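Local coordinates for protein glutamate receptor 1 (Adineta vaga, PDB 4IO2) that probably forms a glutamate-gated ion channel of the ionotropic receptor family, represented here by its ligand-binding domain with L-glutamate bound, at residues L123-I137 / Y145-L159. Residues are numbered along the deposited sequence; the frame is centred on the assembly and turned at random. Where two conformers were deposited one is given.
Sequences LKNGKIPYNRIGIRI and YLREISGGSRNFYPL. With GLU (glutamic acid), chain E.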
loop_
_atom_site.group_PDB
_atom_site.type_symbol
_atom_site.label_atom_id
_atom_site.label_comp_id
_atom_site.label_asym_id
_atom_site.label_seq_id
_atom_site.Cartn_x
_atom_site.Cartn_y
_atom_site.Cartn_z
ATOM N N LEU A 123 -24.201 -3.045 -12.005
ATOM C CA LEU A 123 -23.596 -4.169 -12.718
ATOM C C LEU A 123 -23.937 -5.483 -12.038
ATOM O O LEU A 123 -23.986 -6.520 -12.690
ATOM C CB LEU A 123 -22.051 -4.046 -12.771
ATOM C CG LEU A 123 -21.429 -3.079 -13.767
ATOM C CD1 LEU A 123 -21.913 -1.722 -13.430
ATOM C CD2 LEU A 123 -19.905 -3.143 -13.705
ATOM N N LYS A 124 -24.145 -5.437 -10.724
ATOM C CA LYS A 124 -24.406 -6.651 -9.943
ATOM C C LYS A 124 -25.901 -6.945 -9.822
ATOM O O LYS A 124 -26.277 -8.025 -9.395
ATOM C CB LYS A 124 -23.748 -6.542 -8.551
ATOM C CG LYS A 124 -22.221 -6.724 -8.552
ATOM C CD LYS A 124 -21.559 -6.388 -7.206
ATOM C CE LYS A 124 -20.062 -6.685 -7.243
ATOM N NZ LYS A 124 -19.272 -6.173 -6.066
ATOM N N ASN A 125 -26.752 -5.995 -10.203
ATOM C CA ASN A 125 -28.200 -6.213 -10.183
ATOM C C ASN A 125 -28.684 -6.768 -11.499
ATOM O O ASN A 125 -29.741 -7.381 -11.572
ATOM C CB ASN A 125 -28.963 -4.914 -9.919
ATOM C CG ASN A 125 -28.808 -4.428 -8.507
ATOM O OD1 ASN A 125 -28.231 -5.120 -7.659
ATOM N ND2 ASN A 125 -29.325 -3.228 -8.233
ATOM N N GLY A 126 -27.915 -6.528 -12.550
ATOM C CA GLY A 126 -28.354 -6.901 -13.876
ATOM C C GLY A 126 -29.032 -5.773 -14.643
ATOM O O GLY A 126 -29.788 -6.062 -15.562
ATOM N N LYS A 127 -28.786 -4.504 -14.294
ATOM C CA LYS A 127 -29.284 -3.392 -15.108
ATOM C C LYS A 127 -28.589 -3.428 -16.459
ATOM O O LYS A 127 -29.136 -2.972 -17.469
ATOM C CB LYS A 127 -29.027 -2.024 -14.447
ATOM C CG LYS A 127 -29.653 -0.828 -15.224
ATOM C CD LYS A 127 -29.456 0.532 -14.533
ATOM C CE LYS A 127 -30.337 1.637 -15.173
ATOM N NZ LYS A 127 -30.215 2.979 -14.509
ATOM N N ILE A 128 -27.374 -3.964 -16.448
ATOM C CA ILE A 128 -26.511 -4.081 -17.617
ATOM C C ILE A 128 -26.340 -5.581 -17.839
ATOM O O ILE A 128 -25.889 -6.279 -16.925
ATOM C CB ILE A 128 -25.095 -3.470 -17.340
ATOM C CG1 ILE A 128 -25.220 -2.035 -16.830
ATOM C CG2 ILE A 128 -24.239 -3.515 -18.594
ATOM C CD1 ILE A 128 -23.900 -1.319 -16.731
ATOM N N PRO A 129 -26.708 -6.087 -19.036
ATOM C CA PRO A 129 -26.385 -7.496 -19.309
ATOM C C PRO A 129 -24.883 -7.696 -19.186
ATOM O O PRO A 129 -24.149 -6.738 -19.373
ATOM C CB PRO A 129 -26.803 -7.681 -20.774
ATOM C CG PRO A 129 -27.723 -6.514 -21.085
ATOM C CD PRO A 129 -27.242 -5.392 -20.223
ATOM N N TYR A 130 -24.446 -8.912 -18.884
ATOM C CA TYR A 130 -23.017 -9.220 -18.769
ATOM C C TYR A 130 -22.229 -8.804 -19.999
ATOM O O TYR A 130 -21.105 -8.269 -19.861
ATOM C CB TYR A 130 -22.819 -10.708 -18.556
ATOM C CG TYR A 130 -23.457 -11.251 -17.297
ATOM C CD1 TYR A 130 -23.084 -10.793 -16.046
ATOM C CD2 TYR A 130 -24.474 -12.202 -17.374
ATOM C CE1 TYR A 130 -23.656 -11.303 -14.894
ATOM C CE2 TYR A 130 -25.056 -12.728 -16.220
ATOM C CZ TYR A 130 -24.640 -12.254 -14.980
ATOM O OH TYR A 130 -25.193 -12.740 -13.815
ATOM N N ASN A 131 -22.768 -9.045 -21.192
ATOM C CA ASN A 131 -22.062 -8.688 -22.419
ATOM C C ASN A 131 -21.990 -7.186 -22.749
ATOM O O ASN A 131 -21.429 -6.777 -23.793
ATOM C CB ASN A 131 -22.621 -9.359 -23.604
ATOM C CG ASN A 131 -21.627 -9.436 -24.731
ATOM O OD1 ASN A 131 -20.482 -9.775 -24.540
ATOM N ND2 ASN A 131 -22.097 -9.231 -25.910
ATOM N N ARG A 132 -22.607 -6.358 -21.899
ATOM C CA ARG A 132 -22.364 -4.929 -22.016
ATOM C C ARG A 132 -21.375 -4.372 -21.000
ATOM O O ARG A 132 -21.151 -3.155 -20.929
ATOM C CB ARG A 132 -23.689 -4.192 -22.012
ATOM C CG ARG A 132 -24.523 -4.606 -23.270
ATOM C CD ARG A 132 -25.676 -3.708 -23.704
ATOM N NE ARG A 132 -25.207 -2.347 -23.971
ATOM C CZ ARG A 132 -24.751 -1.871 -25.134
ATOM N NH1 ARG A 132 -24.694 -2.588 -26.223
ATOM N NH2 ARG A 132 -24.305 -0.624 -25.173
ATOM N N ILE A 133 -20.776 -5.296 -20.245
ATOM C CA ILE A 133 -19.609 -4.959 -19.439
ATOM C C ILE A 133 -18.308 -5.396 -20.155
ATOM O O ILE A 133 -18.074 -6.577 -20.300
ATOM C CB ILE A 133 -19.744 -5.628 -18.056
ATOM C CG1 ILE A 133 -21.091 -5.261 -17.395
ATOM C CG2 ILE A 133 -18.536 -5.263 -17.163
ATOM C CD1 ILE A 133 -21.405 -6.121 -16.216
ATOM N N GLY A 134 -17.486 -4.453 -20.640
ATOM C CA GLY A 134 -16.236 -4.793 -21.324
ATOM C C GLY A 134 -15.094 -4.936 -20.321
ATOM O O GLY A 134 -14.982 -4.159 -19.384
ATOM N N ILE A 135 -14.308 -5.992 -20.486
ATOM C CA ILE A 135 -13.169 -6.239 -19.621
ATOM C C ILE A 135 -11.928 -6.561 -20.455
ATOM O O ILE A 135 -11.949 -7.424 -21.294
ATOM C CB ILE A 135 -13.459 -7.398 -18.633
ATOM C CG1 ILE A 135 -14.623 -7.074 -17.661
ATOM C CG2 ILE A 135 -12.159 -7.790 -17.865
ATOM C CD1 ILE A 135 -14.357 -6.100 -16.583
ATOM N N ARG A 136 -10.831 -5.849 -20.194
ATOM C CA ARG A 136 -9.538 -6.159 -20.805
ATOM C C ARG A 136 -8.941 -7.449 -20.248
ATOM O O ARG A 136 -8.654 -7.591 -19.052
ATOM C CB ARG A 136 -8.566 -4.999 -20.623
ATOM C CG ARG A 136 -8.931 -3.768 -21.426
ATOM C CD ARG A 136 -8.095 -2.570 -20.997
ATOM N NE ARG A 136 -8.546 -2.096 -19.676
ATOM C CZ ARG A 136 -7.822 -1.483 -18.776
ATOM N NH1 ARG A 136 -6.504 -1.311 -18.985
ATOM N NH2 ARG A 136 -8.389 -1.029 -17.674
ATOM N N ILE A 137 -8.789 -8.412 -21.137
ATOM C CA ILE A 137 -8.214 -9.693 -20.783
ATOM C C ILE A 137 -6.811 -9.507 -20.168
ATOM O O ILE A 137 -6.021 -8.682 -20.609
ATOM C CB ILE A 137 -8.170 -10.574 -22.065
ATOM C CG1 ILE A 137 -9.581 -10.914 -22.595
ATOM C CG2 ILE A 137 -7.315 -11.784 -21.842
ATOM C CD1 ILE A 137 -10.369 -11.777 -21.713
ATOM N N TYR A 145 -14.008 -9.209 -11.939
ATOM C CA TYR A 145 -15.261 -9.501 -12.621
ATOM C C TYR A 145 -15.691 -10.931 -12.345
ATOM O O TYR A 145 -16.875 -11.189 -12.013
ATOM C CB TYR A 145 -15.095 -9.262 -14.117
ATOM C CG TYR A 145 -16.359 -9.544 -14.891
ATOM C CD1 TYR A 145 -16.651 -10.825 -15.316
ATOM C CD2 TYR A 145 -17.265 -8.525 -15.201
ATOM C CE1 TYR A 145 -17.791 -11.116 -16.013
ATOM C CE2 TYR A 145 -18.425 -8.809 -15.882
ATOM C CZ TYR A 145 -18.671 -10.107 -16.301
ATOM O OH TYR A 145 -19.812 -10.422 -16.997
ATOM N N LEU A 146 -14.770 -11.874 -12.527
ATOM C CA LEU A 146 -15.109 -13.286 -12.434
ATOM C C LEU A 146 -15.527 -13.673 -11.004
ATOM O O LEU A 146 -16.420 -14.512 -10.822
ATOM C CB LEU A 146 -13.939 -14.151 -12.908
ATOM C CG LEU A 146 -13.642 -14.082 -14.412
ATOM C CD1 LEU A 146 -12.333 -14.788 -14.743
ATOM C CD2 LEU A 146 -14.802 -14.591 -15.241
ATOM N N ARG A 147 -14.946 -13.038 -9.992
ATOM C CA ARG A 147 -15.350 -13.326 -8.617
ATOM C C ARG A 147 -16.622 -12.595 -8.174
ATOM O O ARG A 147 -17.441 -13.171 -7.461
ATOM C CB ARG A 147 -14.227 -12.998 -7.635
ATOM C CG ARG A 147 -14.581 -13.360 -6.175
ATOM C CD ARG A 147 -13.501 -12.932 -5.172
ATOM N NE ARG A 147 -13.361 -11.485 -5.231
ATOM C CZ ARG A 147 -12.352 -10.837 -5.800
ATOM N NH1 ARG A 147 -11.299 -11.489 -6.291
ATOM N NH2 ARG A 147 -12.408 -9.513 -5.849
ATOM N N GLU A 148 -16.764 -11.331 -8.563
ATOM C CA GLU A 148 -17.790 -10.449 -7.984
ATOM C C GLU A 148 -19.054 -10.252 -8.796
ATOM O O GLU A 148 -20.099 -9.916 -8.243
ATOM C CB GLU A 148 -17.222 -9.058 -7.758
ATOM C CG GLU A 148 -15.990 -9.057 -6.918
ATOM C CD GLU A 148 -16.250 -9.166 -5.448
ATOM O OE1 GLU A 148 -17.366 -8.833 -5.007
ATOM O OE2 GLU A 148 -15.309 -9.555 -4.725
ATOM N N ILE A 149 -18.960 -10.439 -10.104
ATOM C CA ILE A 149 -20.090 -10.187 -10.983
ATOM C C ILE A 149 -20.660 -11.479 -11.560
ATOM O O ILE A 149 -21.869 -11.718 -11.486
ATOM C CB ILE A 149 -19.702 -9.218 -12.106
ATOM C CG1 ILE A 149 -19.421 -7.843 -11.500
ATOM C CG2 ILE A 149 -20.819 -9.126 -13.127
ATOM C CD1 ILE A 149 -18.787 -6.940 -12.432
ATOM N N SER A 150 -19.818 -12.332 -12.133
ATOM C CA SER A 150 -20.356 -13.439 -12.937
ATOM C C SER A 150 -20.225 -14.832 -12.344
ATOM O O SER A 150 -20.564 -15.793 -13.013
ATOM C CB SER A 150 -19.654 -13.459 -14.290
ATOM O OG SER A 150 -18.281 -13.851 -14.121
ATOM N N GLY A 151 -19.759 -14.973 -11.114
ATOM C CA GLY A 151 -19.698 -16.303 -10.507
ATOM C C GLY A 151 -18.783 -17.261 -11.262
ATOM O O GLY A 151 -19.026 -18.479 -11.337
ATOM N N GLY A 152 -17.735 -16.687 -11.851
ATOM C CA GLY A 152 -16.708 -17.450 -12.533
ATOM C C GLY A 152 -16.968 -17.607 -14.023
ATOM O O GLY A 152 -16.141 -18.137 -14.768
ATOM N N SER A 153 -18.122 -17.152 -14.481
ATOM C CA SER A 153 -18.468 -17.291 -15.872
ATOM C C SER A 153 -17.745 -16.238 -16.741
ATOM O O SER A 153 -17.776 -15.023 -16.457
ATOM C CB SER A 153 -19.998 -17.167 -16.036
ATOM O OG SER A 153 -20.747 -18.115 -15.241
ATOM N N ARG A 154 -17.114 -16.690 -17.809
ATOM C CA ARG A 154 -16.376 -15.787 -18.676
ATOM C C ARG A 154 -17.273 -15.139 -19.741
ATOM O O ARG A 154 -17.136 -15.398 -20.944
ATOM C CB ARG A 154 -15.217 -16.536 -19.293
ATOM C CG ARG A 154 -14.281 -17.139 -18.216
ATOM C CD ARG A 154 -13.132 -17.936 -18.835
ATOM N NE ARG A 154 -12.380 -18.668 -17.826
ATOM C CZ ARG A 154 -11.383 -18.139 -17.142
ATOM N NH1 ARG A 154 -10.993 -16.906 -17.414
ATOM N NH2 ARG A 154 -10.742 -18.856 -16.210
ATOM N N ASN A 155 -18.172 -14.284 -19.264
ATOM C CA ASN A 155 -19.288 -13.787 -20.055
ATOM C C ASN A 155 -19.307 -12.257 -20.151
ATOM O O ASN A 155 -20.290 -11.646 -20.556
ATOM C CB ASN A 155 -20.619 -14.305 -19.520
ATOM C CG ASN A 155 -20.882 -13.875 -18.097
ATOM O OD1 ASN A 155 -20.182 -13.027 -17.545
ATOM N ND2 ASN A 155 -21.888 -14.470 -17.483
ATOM N N PHE A 156 -18.203 -11.609 -19.789
ATOM C CA PHE A 156 -18.019 -10.192 -20.115
ATOM C C PHE A 156 -17.753 -10.040 -21.609
ATOM O O PHE A 156 -17.469 -11.005 -22.248
ATOM C CB PHE A 156 -16.861 -9.615 -19.334
ATOM C CG PHE A 156 -15.575 -10.381 -19.472
ATOM C CD1 PHE A 156 -14.720 -10.117 -20.510
ATOM C CD2 PHE A 156 -15.213 -11.287 -18.528
ATOM C CE1 PHE A 156 -13.473 -10.764 -20.581
ATOM C CE2 PHE A 156 -13.993 -11.963 -18.615
ATOM C CZ PHE A 156 -13.157 -11.738 -19.645
ATOM N N TYR A 157 -17.821 -8.806 -22.142
ATOM C CA TYR A 157 -17.336 -8.508 -23.508
ATOM C C TYR A 157 -15.807 -8.358 -23.486
ATOM O O TYR A 157 -15.298 -7.495 -22.785
ATOM C CB TYR A 157 -17.955 -7.179 -24.010
ATOM C CG TYR A 157 -17.648 -6.882 -25.454
ATOM C CD1 TYR A 157 -16.541 -6.143 -25.809
ATOM C CD2 TYR A 157 -18.516 -7.270 -26.463
ATOM C CE1 TYR A 157 -16.250 -5.868 -27.117
ATOM C CE2 TYR A 157 -18.227 -7.000 -27.793
ATOM C CZ TYR A 157 -17.120 -6.279 -28.105
ATOM O OH TYR A 157 -16.862 -5.991 -29.422
ATOM N N PRO A 158 -15.093 -9.193 -24.273
ATOM C CA PRO A 158 -13.607 -9.211 -24.124
ATOM C C PRO A 158 -12.929 -8.049 -24.860
ATOM O O PRO A 158 -13.307 -7.724 -25.987
ATOM C CB PRO A 158 -13.224 -10.549 -24.738
ATOM C CG PRO A 158 -14.365 -10.776 -25.822
ATOM C CD PRO A 158 -15.620 -10.248 -25.173
ATOM N N LEU A 159 -11.943 -7.418 -24.235
ATOM C CA LEU A 159 -11.200 -6.301 -24.852
ATOM C C LEU A 159 -9.705 -6.634 -24.874
ATOM O O LEU A 159 -9.164 -7.144 -23.885
ATOM C CB LEU A 159 -11.423 -5.014 -24.087
ATOM C CG LEU A 159 -12.895 -4.577 -23.925
ATOM C CD1 LEU A 159 -13.017 -3.566 -22.750
ATOM C CD2 LEU A 159 -13.432 -4.058 -25.253
HETATM N N GLU E . -2.898 -2.512 -13.277
HETATM C CA GLU E . -3.638 -3.458 -14.116
HETATM C C GLU E . -3.006 -4.845 -14.029
HETATM O O GLU E . -1.862 -4.962 -13.519
HETATM C CB GLU E . -3.695 -3.023 -15.583
HETATM C CG GLU E . -4.307 -1.645 -15.858
HETATM C CD GLU E . -5.813 -1.531 -15.626
HETATM O OE1 GLU E . -6.449 -2.554 -15.376
HETATM O OE2 GLU E . -6.358 -0.406 -15.778
HETATM O OXT GLU E . -3.656 -5.828 -14.457
HETATM O O HOH W 1 -19.505 -12.128 -24.050
HETATM O O HOH W 2 -6.420 -7.294 -22.949
#
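Strands 134-136 and 157-159 run parallel, 4.5 Å apart between their axes and 35° askew, joined by a ladder in which I135 N gives to Y157 O and L159 N to I135 O, each at 2.9 Å. Helix 140-148 makes the crossover of this beta-alpha-beta unit, part of one lobe of the periplasmic-binding-protein-like clamshell. I135, on the helix-facing side, suits its place because its branched chain serves two rings: CB lies over one face of F156, a CH-pi contact 3.9 Å from the ring centroid, while CG1 reaches CD2 of Y145. F156 holds its ring there with CG between the backbone N and carbonyl carbon (chi1 53°), and CD1 of I137 meets the ring's edge. CB of I149 and CB of F156 lie over opposite faces of the Y145 ring, both offset toward its rim, and I133 CG2 packs 3.8 Å from its CE2. On the face of the sheet that carries R136 and L159, a side chain at G134 would strike L159 CD1, which rests on the glycine backbone. Where helices 120-125 and 140-148 meet, the extended chain of K124 crosses E148 to make a long, weak salt bridge; R147 grips E148 OE2 side-on with two nitrogens. R136 extends beyond the sheet into the glutamate pocket, its chain bent at chi3 (-73°); a leucine in its place would probably leave the ligand's side-chain carboxylate without this charged partner. OE2 of the bound glutamate lies in the guanidinium plane, at its edge, and takes the N-H of R136 NH2 at 2.8 Å.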